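Local coordinates for protein quinone reductase (Klebsiella pneumoniae subsp. pneumoniae, PDB 4GI5) that binds flavin-adenine dinucleotide and, judging by its family, probably acts as an NAD(P)H dehydrogenase that reduces quinones, at residues L37-L49 with F227-L241. Residues are numbered along the deposited sequence; the frame is centred on the assembly and turned at random.
Sequences LNGALKNFAIRHL and FADQCAALAERLDTL. With FAD (flavin-adenine dinucleotide), chain H.
L41, F44, A45 and H48 of helix 37-49 pack on F227, C231, L234, A235 and L238 of helix 227-239; the axes come within 10.3 Å and cross at -38°. The contact is mostly apolar. L234 CD2 lies 3.8 Å from F44 CD2 and also meets L41 CD2, while L238 CD1 reaches A45 CB at 3.8 Å. F44, with CG anti to the backbone N, extends its ring over helix 227-239. C231 covers one face of that ring: its CB makes a CH-pi contact 16° off the ring normal, and its SG a sulfur-aromatic one. A235 CB meets the F44 ring at its edge, yet lies over a face of the H48 imidazole, so one methyl serves two rings differently.

Polar groups gather at the two ends. At one, a water link between H48 NE2 and D239 OD2 is doubtful, since the two side chains are modelled too close. At the other, FAD enters the contact. The backbone N of L37 bonds O1A, and N38 grips O1P twice, through its backbone N and through ND2 (2.9 Å from O1P, 169° at the hydrogen), as expected where a flavodoxin-like helix N-terminus meets a pyrophosphate. The F227 ring lies between FAD N6A, 3.7 Å above the centre of one face, and C231 SG, offset toward the rim on the opposite face; L37, A40 and L41 approach obliquely, A40 CB 3.8 Å from F227 CZ.

Both helices lie on the same side of the parallel sheet, with L41 and L234 resting on strand 168-174, L238 on strand 115-121 and Q230 on strand 209-216.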
loop_
_atom_site.group_PDB
_atom_site.type_symbol
_atom_site.label_atom_id
_atom_site.label_comp_id
_atom_site.label_asym_id
_atom_site.label_seq_id
_atom_site.Cartn_x
_atom_site.Cartn_y
_atom_site.Cartn_z
ATOM N N LEU B 37 -7.738 -18.094 -9.388
ATOM C CA LEU B 37 -6.366 -18.413 -9.621
ATOM C C LEU B 37 -5.563 -18.457 -8.341
ATOM O O LEU B 37 -4.769 -19.353 -8.054
ATOM C CB LEU B 37 -5.835 -17.415 -10.672
ATOM C CG LEU B 37 -4.349 -17.624 -10.949
ATOM C CD1 LEU B 37 -4.005 -18.932 -11.668
ATOM C CD2 LEU B 37 -3.802 -16.498 -11.806
ATOM N N ASN B 38 -5.671 -17.392 -7.526
ATOM C CA ASN B 38 -5.009 -17.380 -6.239
ATOM C C ASN B 38 -5.376 -18.581 -5.317
ATOM O O ASN B 38 -4.517 -19.168 -4.680
ATOM C CB ASN B 38 -5.283 -16.071 -5.479
ATOM C CG ASN B 38 -4.226 -15.023 -5.812
ATOM O OD1 ASN B 38 -3.189 -14.992 -5.152
ATOM N ND2 ASN B 38 -4.424 -14.290 -6.872
ATOM N N GLY B 39 -6.634 -18.908 -5.311
ATOM C CA GLY B 39 -7.045 -20.055 -4.530
ATOM C C GLY B 39 -6.328 -21.338 -5.005
ATOM O O GLY B 39 -5.924 -22.217 -4.176
ATOM N N ALA B 40 -6.260 -21.512 -6.306
ATOM C CA ALA B 40 -5.550 -22.664 -6.907
ATOM C C ALA B 40 -4.098 -22.715 -6.517
ATOM O O ALA B 40 -3.502 -23.765 -6.228
ATOM C CB ALA B 40 -5.752 -22.697 -8.408
ATOM N N LEU B 41 -3.396 -21.553 -6.612
ATOM C CA LEU B 41 -2.038 -21.528 -6.234
ATOM C C LEU B 41 -1.776 -21.731 -4.772
ATOM O O LEU B 41 -0.811 -22.382 -4.397
ATOM C CB LEU B 41 -1.441 -20.159 -6.693
ATOM C CG LEU B 41 -1.385 -19.872 -8.188
ATOM C CD1 LEU B 41 -1.063 -18.344 -8.416
ATOM C CD2 LEU B 41 -0.296 -20.673 -8.846
ATOM N N LYS B 42 -2.678 -21.238 -3.932
ATOM C CA LYS B 42 -2.607 -21.416 -2.497
ATOM C C LYS B 42 -2.699 -22.944 -2.180
ATOM O O LYS B 42 -1.908 -23.488 -1.422
ATOM C CB LYS B 42 -3.764 -20.725 -1.811
ATOM C CG LYS B 42 -3.956 -21.204 -0.352
ATOM C CD LYS B 42 -5.141 -20.752 0.398
ATOM C CE LYS B 42 -6.420 -20.955 -0.316
ATOM N NZ LYS B 42 -7.071 -22.190 0.219
ATOM N N ASN B 43 -3.678 -23.585 -2.786
ATOM C CA ASN B 43 -3.846 -25.021 -2.478
ATOM C C ASN B 43 -2.676 -25.841 -2.943
ATOM O O ASN B 43 -2.237 -26.726 -2.190
ATOM C CB ASN B 43 -5.174 -25.520 -3.010
ATOM C CG ASN B 43 -6.354 -24.926 -2.261
ATOM O OD1 ASN B 43 -6.340 -24.505 -1.070
ATOM N ND2 ASN B 43 -7.388 -24.880 -2.976
ATOM N N PHE B 44 -2.106 -25.514 -4.098
ATOM C CA PHE B 44 -0.905 -26.104 -4.602
ATOM C C PHE B 44 0.210 -25.920 -3.632
ATOM O O PHE B 44 0.974 -26.864 -3.329
ATOM C CB PHE B 44 -0.567 -25.561 -5.998
ATOM C CG PHE B 44 0.664 -26.138 -6.589
ATOM C CD1 PHE B 44 0.560 -27.338 -7.346
ATOM C CD2 PHE B 44 1.895 -25.625 -6.301
ATOM C CE1 PHE B 44 1.698 -27.936 -7.847
ATOM C CE2 PHE B 44 3.081 -26.207 -6.778
ATOM C CZ PHE B 44 2.975 -27.360 -7.582
ATOM N N ALA B 45 0.422 -24.667 -3.147
ATOM C CA ALA B 45 1.561 -24.419 -2.278
ATOM C C ALA B 45 1.451 -25.176 -0.961
ATOM O O ALA B 45 2.463 -25.761 -0.480
ATOM C CB ALA B 45 1.675 -22.918 -1.926
ATOM N N ILE B 46 0.262 -25.178 -0.401
ATOM C CA ILE B 46 0.048 -25.830 0.908
ATOM C C ILE B 46 0.353 -27.348 0.707
ATOM O O ILE B 46 1.160 -27.933 1.498
ATOM C CB ILE B 46 -1.359 -25.689 1.367
ATOM C CG1 ILE B 46 -1.645 -24.245 1.854
ATOM C CG2 ILE B 46 -1.659 -26.533 2.609
ATOM C CD1 ILE B 46 -3.074 -23.947 2.018
ATOM N N ARG B 47 -0.238 -27.919 -0.325
ATOM C CA ARG B 47 0.050 -29.382 -0.566
ATOM C C ARG B 47 1.476 -29.669 -0.864
ATOM O O ARG B 47 2.038 -30.718 -0.384
ATOM C CB ARG B 47 -0.885 -29.952 -1.598
ATOM C CG ARG B 47 -2.297 -29.874 -1.163
ATOM C CD ARG B 47 -3.215 -30.590 -2.161
ATOM N NE ARG B 47 -4.603 -30.132 -1.951
ATOM C CZ ARG B 47 -5.325 -29.412 -2.832
ATOM N NH1 ARG B 47 -4.801 -29.026 -4.017
ATOM N NH2 ARG B 47 -6.572 -29.049 -2.516
ATOM N N HIS B 48 2.133 -28.841 -1.656
ATOM C CA HIS B 48 3.513 -29.041 -1.981
ATOM C C HIS B 48 4.368 -29.039 -0.729
ATOM O O HIS B 48 5.335 -29.847 -0.567
ATOM C CB HIS B 48 3.988 -27.986 -3.004
ATOM C CG HIS B 48 5.260 -28.337 -3.653
ATOM N ND1 HIS B 48 6.469 -27.956 -3.156
ATOM C CD2 HIS B 48 5.516 -29.125 -4.732
ATOM C CE1 HIS B 48 7.428 -28.420 -3.930
ATOM N NE2 HIS B 48 6.876 -29.128 -4.893
ATOM N N LEU B 49 4.140 -28.044 0.150
ATOM C CA LEU B 49 4.939 -27.930 1.387
ATOM C C LEU B 49 4.672 -29.136 2.356
ATOM O O LEU B 49 5.653 -29.650 2.962
ATOM C CB LEU B 49 4.590 -26.642 2.103
ATOM C CG LEU B 49 5.210 -25.421 1.422
ATOM C CD1 LEU B 49 4.493 -24.187 1.990
ATOM C CD2 LEU B 49 6.729 -25.358 1.563
ATOM N N PHE B 227 -0.921 -21.686 -16.360
ATOM C CA PHE B 227 -1.011 -22.229 -15.049
ATOM C C PHE B 227 0.037 -23.286 -14.746
ATOM O O PHE B 227 0.622 -23.338 -13.665
ATOM C CB PHE B 227 -2.399 -22.743 -14.784
ATOM C CG PHE B 227 -2.612 -23.183 -13.376
ATOM C CD1 PHE B 227 -2.694 -22.224 -12.307
ATOM C CD2 PHE B 227 -2.793 -24.529 -13.016
ATOM C CE1 PHE B 227 -2.830 -22.590 -10.986
ATOM C CE2 PHE B 227 -2.885 -24.908 -11.680
ATOM C CZ PHE B 227 -2.946 -23.953 -10.654
ATOM N N ALA B 228 0.279 -24.203 -15.706
ATOM C CA ALA B 228 1.332 -25.141 -15.485
ATOM C C ALA B 228 2.689 -24.432 -15.318
ATOM O O ALA B 228 3.517 -24.898 -14.442
ATOM C CB ALA B 228 1.413 -26.199 -16.632
ATOM N N ASP B 229 2.944 -23.395 -16.087
ATOM C CA ASP B 229 4.163 -22.664 -15.914
ATOM C C ASP B 229 4.250 -22.011 -14.473
ATOM O O ASP B 229 5.342 -21.992 -13.870
ATOM C CB ASP B 229 4.374 -21.590 -16.978
ATOM C CG ASP B 229 4.620 -22.156 -18.386
ATOM O OD1 ASP B 229 4.981 -23.337 -18.504
ATOM O OD2 ASP B 229 4.314 -21.405 -19.295
ATOM N N GLN B 230 3.134 -21.409 -14.056
ATOM C CA GLN B 230 3.059 -20.814 -12.713
ATOM C C GLN B 230 3.340 -21.830 -11.655
ATOM O O GLN B 230 4.088 -21.593 -10.739
ATOM C CB GLN B 230 1.697 -20.133 -12.487
ATOM C CG GLN B 230 1.426 -18.940 -13.422
ATOM C CD GLN B 230 -0.024 -18.583 -13.484
ATOM O OE1 GLN B 230 -0.907 -19.386 -13.128
ATOM N NE2 GLN B 230 -0.310 -17.430 -14.030
ATOM N N CYS B 231 2.674 -23.008 -11.749
ATOM C CA CYS B 231 2.882 -24.059 -10.771
ATOM C C CYS B 231 4.323 -24.490 -10.716
ATOM O O CYS B 231 4.771 -24.713 -9.595
ATOM C CB CYS B 231 2.042 -25.322 -11.075
ATOM S SG CYS B 231 0.278 -25.066 -10.940
ATOM N N ALA B 232 4.983 -24.629 -11.878
ATOM C CA ALA B 232 6.395 -25.094 -11.884
ATOM C C ALA B 232 7.317 -24.092 -11.190
ATOM O O ALA B 232 8.200 -24.438 -10.419
ATOM C CB ALA B 232 6.825 -25.309 -13.310
ATOM N N ALA B 233 7.058 -22.812 -11.480
ATOM C CA ALA B 233 7.833 -21.702 -10.845
ATOM C C ALA B 233 7.617 -21.650 -9.332
ATOM O O ALA B 233 8.567 -21.531 -8.583
ATOM C CB ALA B 233 7.471 -20.358 -11.543
ATOM N N LEU B 234 6.355 -21.815 -8.910
ATOM C CA LEU B 234 6.005 -21.849 -7.541
ATOM C C LEU B 234 6.707 -23.029 -6.808
ATOM O O LEU B 234 7.284 -22.892 -5.770
ATOM C CB LEU B 234 4.495 -21.843 -7.418
ATOM C CG LEU B 234 3.908 -22.007 -6.036
ATOM C CD1 LEU B 234 4.376 -20.958 -5.078
ATOM C CD2 LEU B 234 2.372 -21.909 -6.090
ATOM N N ALA B 235 6.646 -24.196 -7.407
ATOM C CA ALA B 235 7.210 -25.339 -6.732
ATOM C C ALA B 235 8.714 -25.129 -6.567
ATOM O O ALA B 235 9.271 -25.496 -5.506
ATOM C CB ALA B 235 6.852 -26.640 -7.581
ATOM N N GLU B 236 9.350 -24.560 -7.553
ATOM C CA GLU B 236 10.814 -24.308 -7.530
ATOM C C GLU B 236 11.149 -23.340 -6.421
ATOM O O GLU B 236 12.080 -23.550 -5.680
ATOM C CB GLU B 236 11.352 -23.843 -8.911
ATOM C CG GLU B 236 12.666 -23.048 -9.007
ATOM C CD GLU B 236 13.867 -23.639 -8.396
ATOM O OE1 GLU B 236 13.928 -24.887 -8.333
ATOM O OE2 GLU B 236 14.792 -22.849 -8.014
ATOM N N ARG B 237 10.329 -22.271 -6.232
ATOM C CA ARG B 237 10.562 -21.420 -5.081
ATOM C C ARG B 237 10.353 -22.061 -3.737
ATOM O O ARG B 237 11.109 -21.857 -2.772
ATOM C CB ARG B 237 9.686 -20.077 -5.193
ATOM C CG ARG B 237 9.995 -19.212 -6.398
ATOM C CD ARG B 237 11.449 -18.699 -6.568
ATOM N NE ARG B 237 11.874 -18.206 -5.308
ATOM C CZ ARG B 237 11.747 -16.906 -4.926
ATOM N NH1 ARG B 237 11.210 -16.070 -5.735
ATOM N NH2 ARG B 237 12.079 -16.551 -3.737
ATOM N N LEU B 238 9.306 -22.862 -3.624
ATOM C CA LEU B 238 9.027 -23.514 -2.385
ATOM C C LEU B 238 10.110 -24.587 -2.025
ATOM O O LEU B 238 10.358 -24.842 -0.863
ATOM C CB LEU B 238 7.636 -24.161 -2.504
ATOM C CG LEU B 238 6.450 -23.176 -2.570
ATOM C CD1 LEU B 238 5.178 -23.941 -2.796
ATOM C CD2 LEU B 238 6.344 -22.258 -1.342
ATOM N N ASP B 239 10.686 -25.172 -3.026
ATOM C CA ASP B 239 11.789 -26.197 -2.867
ATOM C C ASP B 239 13.070 -25.524 -2.393
ATOM O O ASP B 239 13.947 -26.206 -1.880
ATOM C CB ASP B 239 12.041 -26.884 -4.241
ATOM C CG ASP B 239 10.942 -27.857 -4.634
ATOM O OD1 ASP B 239 10.169 -28.189 -3.763
ATOM O OD2 ASP B 239 10.868 -28.268 -5.812
ATOM N N THR B 240 13.226 -24.193 -2.551
ATOM C CA THR B 240 14.504 -23.547 -2.279
ATOM C C THR B 240 14.378 -22.442 -1.209
ATOM O O THR B 240 15.264 -21.620 -1.091
ATOM C CB THR B 240 15.077 -22.951 -3.594
ATOM O OG1 THR B 240 14.110 -22.097 -4.249
ATOM C CG2 THR B 240 15.480 -24.028 -4.628
ATOM N N LEU B 241 13.295 -22.431 -0.434
ATOM C CA LEU B 241 13.044 -21.379 0.520
ATOM C C LEU B 241 14.203 -21.088 1.462
ATOM O O LEU B 241 14.414 -19.917 1.900
ATOM C CB LEU B 241 11.844 -21.664 1.359
ATOM C CG LEU B 241 10.546 -21.519 0.669
ATOM C CD1 LEU B 241 9.421 -22.044 1.538
ATOM C CD2 LEU B 241 10.298 -20.044 0.374
HETATM P PA FAD H . -9.056 -14.938 -11.242
HETATM O O1A FAD H . -9.659 -15.811 -10.220
HETATM O O2A FAD H . -9.727 -13.822 -11.892
HETATM O O5B FAD H . -8.516 -15.857 -12.484
HETATM C C5B FAD H . -7.644 -15.412 -13.543
HETATM C C4B FAD H . -7.637 -16.447 -14.620
HETATM O O4B FAD H . -6.915 -17.562 -14.151
HETATM C C3B FAD H . -9.018 -16.850 -15.076
HETATM O O3B FAD H . -8.969 -16.807 -16.495
HETATM C C2B FAD H . -9.048 -18.262 -14.566
HETATM O O2B FAD H . -9.970 -19.120 -15.287
HETATM C C1B FAD H . -7.649 -18.778 -14.599
HETATM N N9A FAD H . -7.483 -19.915 -13.653
HETATM C C8A FAD H . -8.002 -20.132 -12.327
HETATM N N7A FAD H . -7.647 -21.297 -11.836
HETATM C C5A FAD H . -7.019 -21.848 -12.914
HETATM C C6A FAD H . -6.455 -23.164 -13.215
HETATM N N6A FAD H . -6.475 -23.957 -12.195
HETATM N N1A FAD H . -5.857 -23.444 -14.425
HETATM C C2A FAD H . -5.815 -22.510 -15.369
HETATM N N3A FAD H . -6.375 -21.257 -15.159
HETATM C C4A FAD H . -6.887 -21.002 -14.007
HETATM N N1 FAD H . -3.121 -5.655 -11.940
HETATM C C2 FAD H . -1.940 -5.002 -11.969
HETATM O O2 FAD H . -0.960 -5.397 -12.734
HETATM N N3 FAD H . -1.719 -3.882 -11.192
HETATM C C4 FAD H . -2.702 -3.315 -10.466
HETATM O O4 FAD H . -2.476 -2.363 -9.707
HETATM C C4X FAD H . -3.976 -3.982 -10.452
HETATM N N5 FAD H . -4.988 -3.493 -9.674
HETATM C C5X FAD H . -6.205 -4.218 -9.569
HETATM C C6 FAD H . -7.149 -3.809 -8.755
HETATM C C7 FAD H . -8.305 -4.557 -8.543
HETATM C C7M FAD H . -9.355 -4.086 -7.605
HETATM C C8 FAD H . -8.508 -5.737 -9.298
HETATM C C8M FAD H . -9.787 -6.513 -9.131
HETATM C C9 FAD H . -7.556 -6.170 -10.166
HETATM C C9A FAD H . -6.348 -5.428 -10.308
HETATM N N10 FAD H . -5.297 -5.897 -11.066
HETATM C C10 FAD H . -4.094 -5.212 -11.153
HETATM C "C1'" FAD H . -5.369 -7.177 -11.785
HETATM C "C2'" FAD H . -5.124 -8.252 -10.724
HETATM O "O2'" FAD H . -3.805 -8.309 -10.173
HETATM C "C3'" FAD H . -5.458 -9.670 -11.292
HETATM O "O3'" FAD H . -6.881 -9.595 -11.563
HETATM C "C4'" FAD H . -5.229 -10.815 -10.298
HETATM O "O4'" FAD H . -3.860 -11.004 -10.138
HETATM C "C5'" FAD H . -5.776 -12.143 -10.887
HETATM O "O5'" FAD H . -5.704 -13.118 -9.897
HETATM P P FAD H . -7.127 -13.754 -9.374
HETATM O O1P FAD H . -6.783 -14.807 -8.393
HETATM O O2P FAD H . -8.097 -12.749 -8.942
HETATM O O3P FAD H . -7.573 -14.412 -10.781
HETATM O O HOH W 1 9.222 -29.833 -6.921
#